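Local structure of uncharacterized protein Atu2452 (Agrobacterium tumefaciens, 2R8B) at residues A[105-115]-A[148-156]; A[163-174]-A[183-194]. The protein is of unknown function but is probably a hydrolase of the alpha/beta-hydrolase fold, related to the dienelactone hydrolases. All coordinates share one frame; numbering follows the deposited sequence.

Contact 1: residues A[105-115]-A[148-156]; sequences RFFRRTGEGVY and FSNGANILA. With SO4 (sulfate ion), chain C.
At what is probably a nucleophile elbow, with S149 the likely nucleophile, N150 of the departing helix meets F106 of the loop after strand 103-105, and a sulfate ion sits between loop and helix, held by R105, N150 and N153. A chi1 of 174° swings the N150 amide away from the backbone N and out to the loop, where OD1 accepts the backbone N-H of F106 on a lone pair (N to OD1 2.8 Å), while ND2 reaches sulfate O1 at 3.1 Å. N153 sends its ND2 to the same O1. R105 presents the edge of its guanidinium to the ion, NH1 to O3 at 2.7 Å and NH2 to O2 at 2.6 Å. NE helps to steady the group through F107 O, tilted from its plane (NE to O 2.9 Å). N150 ND2 lies over one face and R109 CG over the other, both toward the rim; the two donors ND2 and NH1 each bond the sulfate. The ion, probably from the crystallisation liquor, has O4 4.9 Å from S149 OG, consistent with a pocket able to take an anionic group. The Y115 ring lies beside sulfate O3, its OH hydrogen-bonded to L175 O; N153 OD1 takes the N-H of L175. F106 CB rests on I154 CG2 (3.8 Å). Both residues pack against M127 of helix 117-138 and L68 of strand 64-68.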
loop_
_atom_site.group_PDB
_atom_site.type_symbol
_atom_site.label_atom_id
_atom_site.label_comp_id
_atom_site.label_asym_id
_atom_site.label_seq_id
_atom_site.Cartn_x
_atom_site.Cartn_y
_atom_site.Cartn_z
ATOM N N ARG A 105 -9.331 -8.722 -5.390
ATOM C CA ARG A 105 -9.080 -7.416 -4.744
ATOM C C ARG A 105 -9.013 -7.582 -3.255
ATOM O O ARG A 105 -9.299 -8.672 -2.748
ATOM C CB ARG A 105 -10.112 -6.334 -5.111
ATOM C CG ARG A 105 -11.510 -6.831 -5.466
ATOM C CD ARG A 105 -12.396 -5.774 -6.093
ATOM N NE ARG A 105 -12.592 -4.682 -5.154
ATOM C CZ ARG A 105 -12.188 -3.423 -5.357
ATOM N NH1 ARG A 105 -12.392 -2.501 -4.411
ATOM N NH2 ARG A 105 -11.599 -3.073 -6.507
ATOM N N PHE A 106 -8.631 -6.504 -2.570
ATOM C CA PHE A 106 -8.459 -6.535 -1.131
ATOM C C PHE A 106 -9.658 -6.153 -0.248
ATOM O O PHE A 106 -9.535 -6.220 0.989
ATOM C CB PHE A 106 -7.267 -5.687 -0.735
ATOM C CG PHE A 106 -5.972 -6.316 -1.061
ATOM C CD1 PHE A 106 -5.277 -5.945 -2.212
ATOM C CD2 PHE A 106 -5.448 -7.323 -0.244
ATOM C CE1 PHE A 106 -4.050 -6.560 -2.556
ATOM C CE2 PHE A 106 -4.245 -7.943 -0.563
ATOM C CZ PHE A 106 -3.542 -7.551 -1.728
ATOM N N PHE A 107 -10.783 -5.733 -0.846
ATOM C CA PHE A 107 -12.020 -5.382 -0.097
ATOM C C PHE A 107 -13.118 -5.088 -1.069
ATOM O O PHE A 107 -12.860 -4.784 -2.222
ATOM C CB PHE A 107 -11.847 -4.192 0.848
ATOM C CG PHE A 107 -11.516 -2.907 0.147
ATOM C CD1 PHE A 107 -10.207 -2.633 -0.246
ATOM C CD2 PHE A 107 -12.504 -1.980 -0.118
ATOM C CE1 PHE A 107 -9.870 -1.470 -0.894
ATOM C CE2 PHE A 107 -12.199 -0.820 -0.779
ATOM C CZ PHE A 107 -10.844 -0.564 -1.167
ATOM N N ARG A 108 -14.353 -5.107 -0.609
ATOM C CA ARG A 108 -15.481 -5.087 -1.528
ATOM C C ARG A 108 -16.014 -3.712 -1.882
ATOM O O ARG A 108 -16.235 -2.877 -1.020
ATOM C CB ARG A 108 -16.625 -5.954 -1.009
ATOM C CG ARG A 108 -17.719 -6.182 -2.036
ATOM C CD ARG A 108 -18.895 -6.984 -1.491
ATOM N NE ARG A 108 -19.807 -6.172 -0.702
ATOM C CZ ARG A 108 -20.956 -5.697 -1.156
ATOM N NH1 ARG A 108 -21.728 -4.966 -0.374
ATOM N NH2 ARG A 108 -21.328 -5.955 -2.393
ATOM N N ARG A 109 -16.266 -3.509 -3.167
ATOM C CA ARG A 109 -17.100 -2.394 -3.624
ATOM C C ARG A 109 -18.463 -2.970 -3.931
ATOM O O ARG A 109 -18.589 -4.098 -4.422
ATOM C CB ARG A 109 -16.642 -1.754 -4.929
ATOM C CG ARG A 109 -15.309 -2.073 -5.421
ATOM C CD ARG A 109 -15.363 -2.213 -6.930
ATOM N NE ARG A 109 -14.415 -1.297 -7.556
ATOM C CZ ARG A 109 -13.730 -1.530 -8.672
ATOM N NH1 ARG A 109 -13.854 -2.689 -9.330
ATOM N NH2 ARG A 109 -12.904 -0.566 -9.109
ATOM N N THR A 110 -19.495 -2.184 -3.699
ATOM C CA THR A 110 -20.788 -2.575 -4.198
ATOM C C THR A 110 -20.713 -2.592 -5.752
ATOM O O THR A 110 -19.755 -2.061 -6.350
ATOM C CB THR A 110 -21.887 -1.622 -3.663
ATOM O OG1 THR A 110 -21.721 -0.337 -4.270
ATOM C CG2 THR A 110 -21.793 -1.465 -2.129
ATOM N N GLY A 111 -21.696 -3.235 -6.396
ATOM C CA GLY A 111 -21.901 -3.085 -7.846
ATOM C C GLY A 111 -21.928 -1.591 -8.156
ATOM O O GLY A 111 -22.384 -0.789 -7.329
ATOM N N GLU A 112 -21.421 -1.193 -9.318
ATOM C CA GLU A 112 -21.345 0.238 -9.653
ATOM C C GLU A 112 -20.402 1.011 -8.723
ATOM O O GLU A 112 -20.432 2.261 -8.687
ATOM C CB GLU A 112 -22.734 0.900 -9.727
ATOM C CG GLU A 112 -23.506 0.526 -10.995
ATOM C CD GLU A 112 -24.297 -0.806 -10.907
ATOM O OE1 GLU A 112 -25.389 -0.858 -11.476
ATOM O OE2 GLU A 112 -23.855 -1.804 -10.299
ATOM N N GLY A 113 -19.591 0.261 -7.961
ATOM C CA GLY A 113 -18.293 0.740 -7.510
ATOM C C GLY A 113 -18.033 1.427 -6.196
ATOM O O GLY A 113 -16.892 1.851 -5.954
ATOM N N VAL A 114 -19.035 1.545 -5.328
ATOM C CA VAL A 114 -18.812 2.307 -4.060
ATOM C C VAL A 114 -18.266 1.397 -2.960
ATOM O O VAL A 114 -18.802 0.287 -2.767
ATOM C CB VAL A 114 -20.054 3.254 -3.647
ATOM C CG1 VAL A 114 -21.287 2.908 -4.419
ATOM C CG2 VAL A 114 -20.315 3.322 -2.125
ATOM N N TYR A 115 -17.219 1.839 -2.267
ATOM C CA TYR A 115 -16.595 0.985 -1.247
ATOM C C TYR A 115 -17.519 0.519 -0.126
ATOM O O TYR A 115 -18.234 1.329 0.498
ATOM C CB TYR A 115 -15.481 1.682 -0.513
ATOM C CG TYR A 115 -14.297 2.166 -1.298
ATOM C CD1 TYR A 115 -14.177 1.920 -2.680
ATOM C CD2 TYR A 115 -13.260 2.848 -0.640
ATOM C CE1 TYR A 115 -13.109 2.375 -3.373
ATOM C CE2 TYR A 115 -12.173 3.282 -1.317
ATOM C CZ TYR A 115 -12.108 3.056 -2.684
ATOM O OH TYR A 115 -11.015 3.505 -3.377
ATOM N N PHE A 148 -0.721 -0.430 -5.544
ATOM C CA PHE A 148 -1.219 0.197 -6.773
ATOM C C PHE A 148 -2.722 0.166 -6.753
ATOM O O PHE A 148 -3.306 -0.937 -6.630
ATOM C CB PHE A 148 -0.758 -0.601 -7.993
ATOM C CG PHE A 148 -1.373 -0.137 -9.258
ATOM C CD1 PHE A 148 -1.180 1.188 -9.692
ATOM C CD2 PHE A 148 -2.146 -1.005 -10.030
ATOM C CE1 PHE A 148 -1.747 1.636 -10.875
ATOM C CE2 PHE A 148 -2.738 -0.555 -11.217
ATOM C CZ PHE A 148 -2.542 0.772 -11.649
ATOM N N SER A 149 -3.344 1.353 -6.855
ATOM C CA SER A 149 -4.794 1.474 -7.019
ATOM C C SER A 149 -5.491 0.792 -5.818
ATOM O O SER A 149 -5.308 1.251 -4.679
ATOM C CB SER A 149 -5.195 0.824 -8.347
ATOM O OG SER A 149 -6.405 1.348 -8.857
ATOM N N ASN A 150 -6.227 -0.311 -6.047
ATOM C CA ASN A 150 -6.931 -1.020 -4.958
ATOM C C ASN A 150 -6.043 -1.409 -3.800
ATOM O O ASN A 150 -6.505 -1.444 -2.654
ATOM C CB ASN A 150 -7.622 -2.280 -5.456
ATOM C CG ASN A 150 -8.241 -3.108 -4.314
ATOM O OD1 ASN A 150 -7.755 -4.211 -3.988
ATOM N ND2 ASN A 150 -9.310 -2.590 -3.712
ATOM N N GLY A 151 -4.781 -1.711 -4.112
ATOM C CA GLY A 151 -3.789 -2.038 -3.129
ATOM C C GLY A 151 -3.265 -0.799 -2.410
ATOM O O GLY A 151 -2.959 -0.887 -1.210
ATOM N N ALA A 152 -3.126 0.346 -3.099
ATOM C CA ALA A 152 -2.730 1.555 -2.382
ATOM C C ALA A 152 -3.862 1.966 -1.441
ATOM O O ALA A 152 -3.654 2.661 -0.423
ATOM C CB ALA A 152 -2.426 2.652 -3.324
ATOM N N ASN A 153 -5.073 1.523 -1.774
ATOM C CA ASN A 153 -6.255 1.944 -1.029
ATOM C C ASN A 153 -6.358 1.243 0.309
ATOM O O ASN A 153 -6.657 1.891 1.325
ATOM C CB ASN A 153 -7.518 1.795 -1.884
ATOM C CG ASN A 153 -7.474 2.695 -3.121
ATOM O OD1 ASN A 153 -6.732 3.678 -3.156
ATOM N ND2 ASN A 153 -8.220 2.350 -4.137
ATOM N N ILE A 154 -6.063 -0.060 0.332
ATOM C CA ILE A 154 -6.069 -0.810 1.593
ATOM C C ILE A 154 -4.863 -0.342 2.429
ATOM O O ILE A 154 -4.900 -0.230 3.673
ATOM C CB ILE A 154 -6.194 -2.361 1.325
ATOM C CG1 ILE A 154 -6.757 -3.161 2.514
ATOM C CG2 ILE A 154 -4.973 -2.986 0.716
ATOM C CD1 ILE A 154 -5.963 -3.213 3.716
ATOM N N LEU A 155 -3.812 0.041 1.725
ATOM C CA LEU A 155 -2.604 0.441 2.407
ATOM C C LEU A 155 -2.813 1.829 2.998
ATOM O O LEU A 155 -2.457 2.081 4.153
ATOM C CB LEU A 155 -1.422 0.369 1.445
ATOM C CG LEU A 155 -0.058 0.869 1.892
ATOM C CD1 LEU A 155 0.424 0.170 3.196
ATOM C CD2 LEU A 155 0.984 0.746 0.737
ATOM N N ALA A 156 -3.412 2.732 2.219
ATOM C CA ALA A 156 -3.752 4.031 2.735
ATOM C C ALA A 156 -4.607 3.905 3.992
ATOM O O ALA A 156 -4.285 4.526 5.004
ATOM C CB ALA A 156 -4.419 4.784 1.744
HETATM S S SO4 C . -10.695 0.338 -5.327
HETATM O O1 SO4 C . -9.865 0.405 -4.131
HETATM O O2 SO4 C . -10.295 -0.839 -6.091
HETATM O O3 SO4 C . -12.078 0.134 -4.904
HETATM O O4 SO4 C . -10.554 1.528 -6.194
#

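Contact 2: residues A[163-174]-A[183-194]; sequences PELFDAAVLMHP and SPAKPTRRVLIT
The carbonyl oxygen of D167 accepts the N-H of R190 (N to O 2.8 Å), with a weaker CA-H...O contact from R189 beside it. It starts a parallel ladder between strands 168-172 and 190-194, whose axes run 4.6 Å apart and only 9° from parallel. A169 then gives its N-H to R190 O and takes that of L192, L171 does the same with L192 O and T194 N, and the ladder ends where H173 N meets T194 O at 2.8 Å. That same oxygen lies over one face of the H173 imidazole. At the opposite end K186 NZ forms a salt bridge with the D167 carboxylate, almost evenly before both oxygens (2.8 Å from OD2, 2.9 Å from OD1); as a hydrogen bond it is weak. A bend at chi3 (-44°) lays CD against E164 O and CE against F166 O. H173 ND1 is hydrogen-bonded to D199 and NE2 to one carboxylate oxygen of E236, whose other oxygen meets T194 OG1; D199 and H230 probably belong to a Ser-His-Asp triad. The pair lies between strands 143-148 and 220-226. L171 projects to helices 150-161 and 204-217, whereas R190, on the other face, makes a cation-pi contact with F243 of helix 234-244.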
loop_
_atom_site.group_PDB
_atom_site.type_symbol
_atom_site.label_atom_id
_atom_site.label_comp_id
_atom_site.label_asym_id
_atom_site.label_seq_id
_atom_site.Cartn_x
_atom_site.Cartn_y
_atom_site.Cartn_z
ATOM N N PRO A 163 -1.830 4.425 12.566
ATOM C CA PRO A 163 -0.918 5.403 11.989
ATOM C C PRO A 163 0.555 5.095 12.346
ATOM O O PRO A 163 1.466 5.577 11.684
ATOM C CB PRO A 163 -1.436 6.741 12.572
ATOM C CG PRO A 163 -2.183 6.350 13.822
ATOM C CD PRO A 163 -2.791 5.028 13.511
ATOM N N GLU A 164 0.777 4.244 13.342
ATOM C CA GLU A 164 2.115 4.031 13.836
ATOM C C GLU A 164 2.773 2.741 13.362
ATOM O O GLU A 164 3.905 2.410 13.766
ATOM C CB GLU A 164 2.160 4.207 15.360
ATOM C CG GLU A 164 2.362 5.680 15.710
ATOM C CD GLU A 164 2.692 5.981 17.198
ATOM O OE1 GLU A 164 3.191 5.070 17.909
ATOM O OE2 GLU A 164 2.485 7.151 17.645
ATOM N N LEU A 165 2.097 2.009 12.491
ATOM C CA LEU A 165 2.693 0.782 11.944
ATOM C C LEU A 165 3.779 1.007 10.864
ATOM O O LEU A 165 4.868 0.524 10.996
ATOM C CB LEU A 165 1.615 -0.199 11.497
ATOM C CG LEU A 165 2.140 -1.480 10.874
ATOM C CD1 LEU A 165 2.930 -2.298 11.889
ATOM C CD2 LEU A 165 0.978 -2.291 10.316
ATOM N N PHE A 166 3.497 1.773 9.827
ATOM C CA PHE A 166 4.417 1.966 8.716
ATOM C C PHE A 166 5.455 3.048 8.862
ATOM O O PHE A 166 5.170 4.141 9.356
ATOM C CB PHE A 166 3.638 2.239 7.437
ATOM C CG PHE A 166 3.156 0.993 6.767
ATOM C CD1 PHE A 166 1.978 0.361 7.201
ATOM C CD2 PHE A 166 3.885 0.422 5.717
ATOM C CE1 PHE A 166 1.523 -0.828 6.583
ATOM C CE2 PHE A 166 3.450 -0.764 5.121
ATOM C CZ PHE A 166 2.267 -1.392 5.555
ATOM N N ASP A 167 6.636 2.745 8.334
ATOM C CA ASP A 167 7.706 3.689 8.248
ATOM C C ASP A 167 7.713 4.374 6.919
ATOM O O ASP A 167 7.989 5.560 6.845
ATOM C CB ASP A 167 9.044 2.972 8.427
ATOM C CG ASP A 167 9.312 2.637 9.870
ATOM O OD1 ASP A 167 10.073 3.436 10.491
ATOM O OD2 ASP A 167 8.726 1.624 10.378
ATOM N N ALA A 168 7.474 3.610 5.864
ATOM C CA ALA A 168 7.400 4.193 4.531
ATOM C C ALA A 168 6.275 3.581 3.731
ATOM O O ALA A 168 5.966 2.400 3.886
ATOM C CB ALA A 168 8.669 3.992 3.814
ATOM N N ALA A 169 5.654 4.364 2.866
ATOM C CA ALA A 169 4.614 3.786 2.039
ATOM C C ALA A 169 4.598 4.408 0.663
ATOM O O ALA A 169 4.751 5.629 0.530
ATOM C CB ALA A 169 3.261 3.938 2.712
ATOM N N VAL A 170 4.448 3.605 -0.383
ATOM C CA VAL A 170 4.210 4.280 -1.634
ATOM C C VAL A 170 2.831 3.966 -2.142
ATOM O O VAL A 170 2.422 2.803 -2.202
ATOM C CB VAL A 170 5.366 4.166 -2.660
ATOM C CG1 VAL A 170 6.496 3.306 -2.148
ATOM C CG2 VAL A 170 4.874 3.753 -4.017
ATOM N N LEU A 171 2.065 5.018 -2.411
ATOM C CA LEU A 171 0.708 4.835 -2.888
ATOM C C LEU A 171 0.617 5.122 -4.374
ATOM O O LEU A 171 0.800 6.250 -4.810
ATOM C CB LEU A 171 -0.228 5.726 -2.105
ATOM C CG LEU A 171 -0.107 5.588 -0.580
ATOM C CD1 LEU A 171 -0.984 6.612 0.092
ATOM C CD2 LEU A 171 -0.462 4.195 -0.078
HETATM N N MSE A 172 0.367 4.100 -5.173
HETATM C CA MSE A 172 0.294 4.335 -6.600
HETATM C C MSE A 172 -1.141 4.478 -7.059
HETATM O O MSE A 172 -1.903 3.523 -7.068
HETATM C CB MSE A 172 1.070 3.237 -7.319
HETATM C CG MSE A 172 2.477 3.210 -6.787
HETATM SE SE MSE A 172 3.616 2.053 -7.781
HETATM C CE MSE A 172 4.441 3.334 -9.051
ATOM N N HIS A 173 -1.522 5.705 -7.400
ATOM C CA HIS A 173 -2.848 5.963 -7.846
ATOM C C HIS A 173 -3.832 5.491 -6.775
ATOM O O HIS A 173 -4.598 4.585 -7.023
ATOM C CB HIS A 173 -3.103 5.258 -9.180
ATOM C CG HIS A 173 -2.218 5.742 -10.287
ATOM N ND1 HIS A 173 -2.648 6.607 -11.272
ATOM C CD2 HIS A 173 -0.917 5.491 -10.561
ATOM C CE1 HIS A 173 -1.655 6.873 -12.099
ATOM N NE2 HIS A 173 -0.592 6.207 -11.688
ATOM N N PRO A 174 -3.792 6.092 -5.574
ATOM C CA PRO A 174 -4.828 5.848 -4.580
ATOM C C PRO A 174 -6.123 6.552 -4.930
ATOM O O PRO A 174 -6.127 7.479 -5.763
ATOM C CB PRO A 174 -4.268 6.527 -3.338
ATOM C CG PRO A 174 -3.497 7.663 -3.905
ATOM C CD PRO A 174 -2.789 7.039 -5.059
ATOM N N SER A 183 -5.026 10.739 13.053
ATOM C CA SER A 183 -4.317 10.399 14.234
ATOM C C SER A 183 -2.822 10.508 13.913
ATOM O O SER A 183 -2.436 10.293 12.753
ATOM C CB SER A 183 -4.727 9.017 14.681
ATOM O OG SER A 183 -4.691 8.995 16.092
ATOM N N PRO A 184 -1.982 10.891 14.900
ATOM C CA PRO A 184 -0.586 11.141 14.544
ATOM C C PRO A 184 0.244 9.877 14.241
ATOM O O PRO A 184 0.132 8.860 14.962
ATOM C CB PRO A 184 -0.040 11.862 15.781
ATOM C CG PRO A 184 -0.901 11.418 16.900
ATOM C CD PRO A 184 -2.247 11.140 16.332
ATOM N N ALA A 185 1.040 9.956 13.167
ATOM C CA ALA A 185 2.036 8.937 12.772
ATOM C C ALA A 185 3.387 9.198 13.436
ATOM O O ALA A 185 3.512 10.101 14.239
ATOM C CB ALA A 185 2.215 8.950 11.267
ATOM N N LYS A 186 4.403 8.420 13.062
ATOM C CA LYS A 186 5.777 8.604 13.578
ATOM C C LYS A 186 6.471 9.652 12.726
ATOM O O LYS A 186 6.306 9.638 11.515
ATOM C CB LYS A 186 6.565 7.286 13.557
ATOM C CG LYS A 186 5.904 6.117 14.331
ATOM C CD LYS A 186 6.593 4.729 14.071
ATOM C CE LYS A 186 6.901 4.521 12.570
ATOM N NZ LYS A 186 7.852 3.428 12.384
ATOM N N PRO A 187 7.238 10.582 13.350
ATOM C CA PRO A 187 7.839 11.716 12.625
ATOM C C PRO A 187 8.705 11.264 11.455
ATOM O O PRO A 187 8.987 12.060 10.556
ATOM C CB PRO A 187 8.724 12.364 13.675
ATOM C CG PRO A 187 8.078 12.034 14.917
ATOM C CD PRO A 187 7.606 10.635 14.773
ATOM N N THR A 188 9.102 9.989 11.469
ATOM C CA THR A 188 9.971 9.436 10.456
ATOM C C THR A 188 9.162 8.831 9.318
ATOM O O THR A 188 9.731 8.407 8.315
ATOM C CB THR A 188 10.862 8.330 11.037
ATOM O OG1 THR A 188 10.029 7.327 11.650
ATOM C CG2 THR A 188 11.882 8.906 12.037
ATOM N N ARG A 189 7.846 8.737 9.456
ATOM C CA ARG A 189 7.052 8.182 8.364
ATOM C C ARG A 189 7.375 8.948 7.113
ATOM O O ARG A 189 7.563 10.163 7.149
ATOM C CB ARG A 189 5.583 8.306 8.640
ATOM C CG ARG A 189 4.915 7.044 8.988
ATOM C CD ARG A 189 3.765 6.905 7.996
ATOM N NE ARG A 189 3.252 8.188 7.472
ATOM C CZ ARG A 189 1.962 8.576 7.517
ATOM N NH1 ARG A 189 1.043 7.781 8.085
ATOM N NH2 ARG A 189 1.587 9.740 6.978
ATOM N N ARG A 190 7.486 8.237 6.009
ATOM C CA ARG A 190 7.657 8.886 4.731
ATOM C C ARG A 190 6.649 8.280 3.805
ATOM O O ARG A 190 6.610 7.030 3.668
ATOM C CB ARG A 190 9.054 8.653 4.190
ATOM C CG ARG A 190 10.068 9.531 4.887
ATOM C CD ARG A 190 11.491 9.283 4.470
ATOM N NE ARG A 190 11.821 9.695 3.096
ATOM C CZ ARG A 190 12.250 8.856 2.131
ATOM N NH1 ARG A 190 12.369 7.545 2.360
ATOM N NH2 ARG A 190 12.557 9.316 0.921
ATOM N N VAL A 191 5.840 9.128 3.168
ATOM C CA VAL A 191 5.025 8.625 2.085
ATOM C C VAL A 191 5.152 9.281 0.713
ATOM O O VAL A 191 5.301 10.518 0.581
ATOM C CB VAL A 191 3.529 8.312 2.496
ATOM C CG1 VAL A 191 3.252 8.617 3.948
ATOM C CG2 VAL A 191 2.544 8.876 1.537
ATOM N N LEU A 192 5.090 8.400 -0.294
ATOM C CA LEU A 192 5.090 8.792 -1.702
ATOM C C LEU A 192 3.751 8.507 -2.371
ATOM O O LEU A 192 3.294 7.363 -2.391
ATOM C CB LEU A 192 6.173 8.027 -2.453
ATOM C CG LEU A 192 6.150 8.275 -3.954
ATOM C CD1 LEU A 192 6.236 9.723 -4.240
ATOM C CD2 LEU A 192 7.278 7.585 -4.609
ATOM N N ILE A 193 3.123 9.529 -2.929
ATOM C CA ILE A 193 1.954 9.308 -3.760
ATOM C C ILE A 193 2.313 9.583 -5.214
ATOM O O ILE A 193 2.933 10.622 -5.525
ATOM C CB ILE A 193 0.807 10.173 -3.332
ATOM C CG1 ILE A 193 0.511 9.930 -1.845
ATOM C CG2 ILE A 193 -0.429 9.796 -4.131
ATOM C CD1 ILE A 193 -0.237 11.060 -1.114
ATOM N N THR A 194 1.953 8.659 -6.101
ATOM C CA THR A 194 2.143 8.872 -7.515
ATOM C C THR A 194 0.763 8.884 -8.120
ATOM O O THR A 194 -0.111 8.081 -7.764
ATOM C CB THR A 194 2.936 7.713 -8.168
ATOM O OG1 THR A 194 2.100 6.546 -8.226
ATOM C CG2 THR A 194 4.236 7.345 -7.375
#

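In the fold
Both contacts are largely buried, their centres about 18 Å apart, but they differ in kind. Contact 1 is held by side chains around a bound anion, with a single hydrogen bond running directly between its segments; contact 2 is a regular backbone ladder in the sheet, reaching the surface at its loop end, where the salt bridge sits. Helix 150-161 leads along the chain into strand 168-172, and the two contacts touch: S149 N lies 2.6 Å from M172 O, probably hydrogen-bonded, while A152 and L155 pack on L171 and F166. The C-terminal end of the ladder thus adjoins the probable elbow of contact 1.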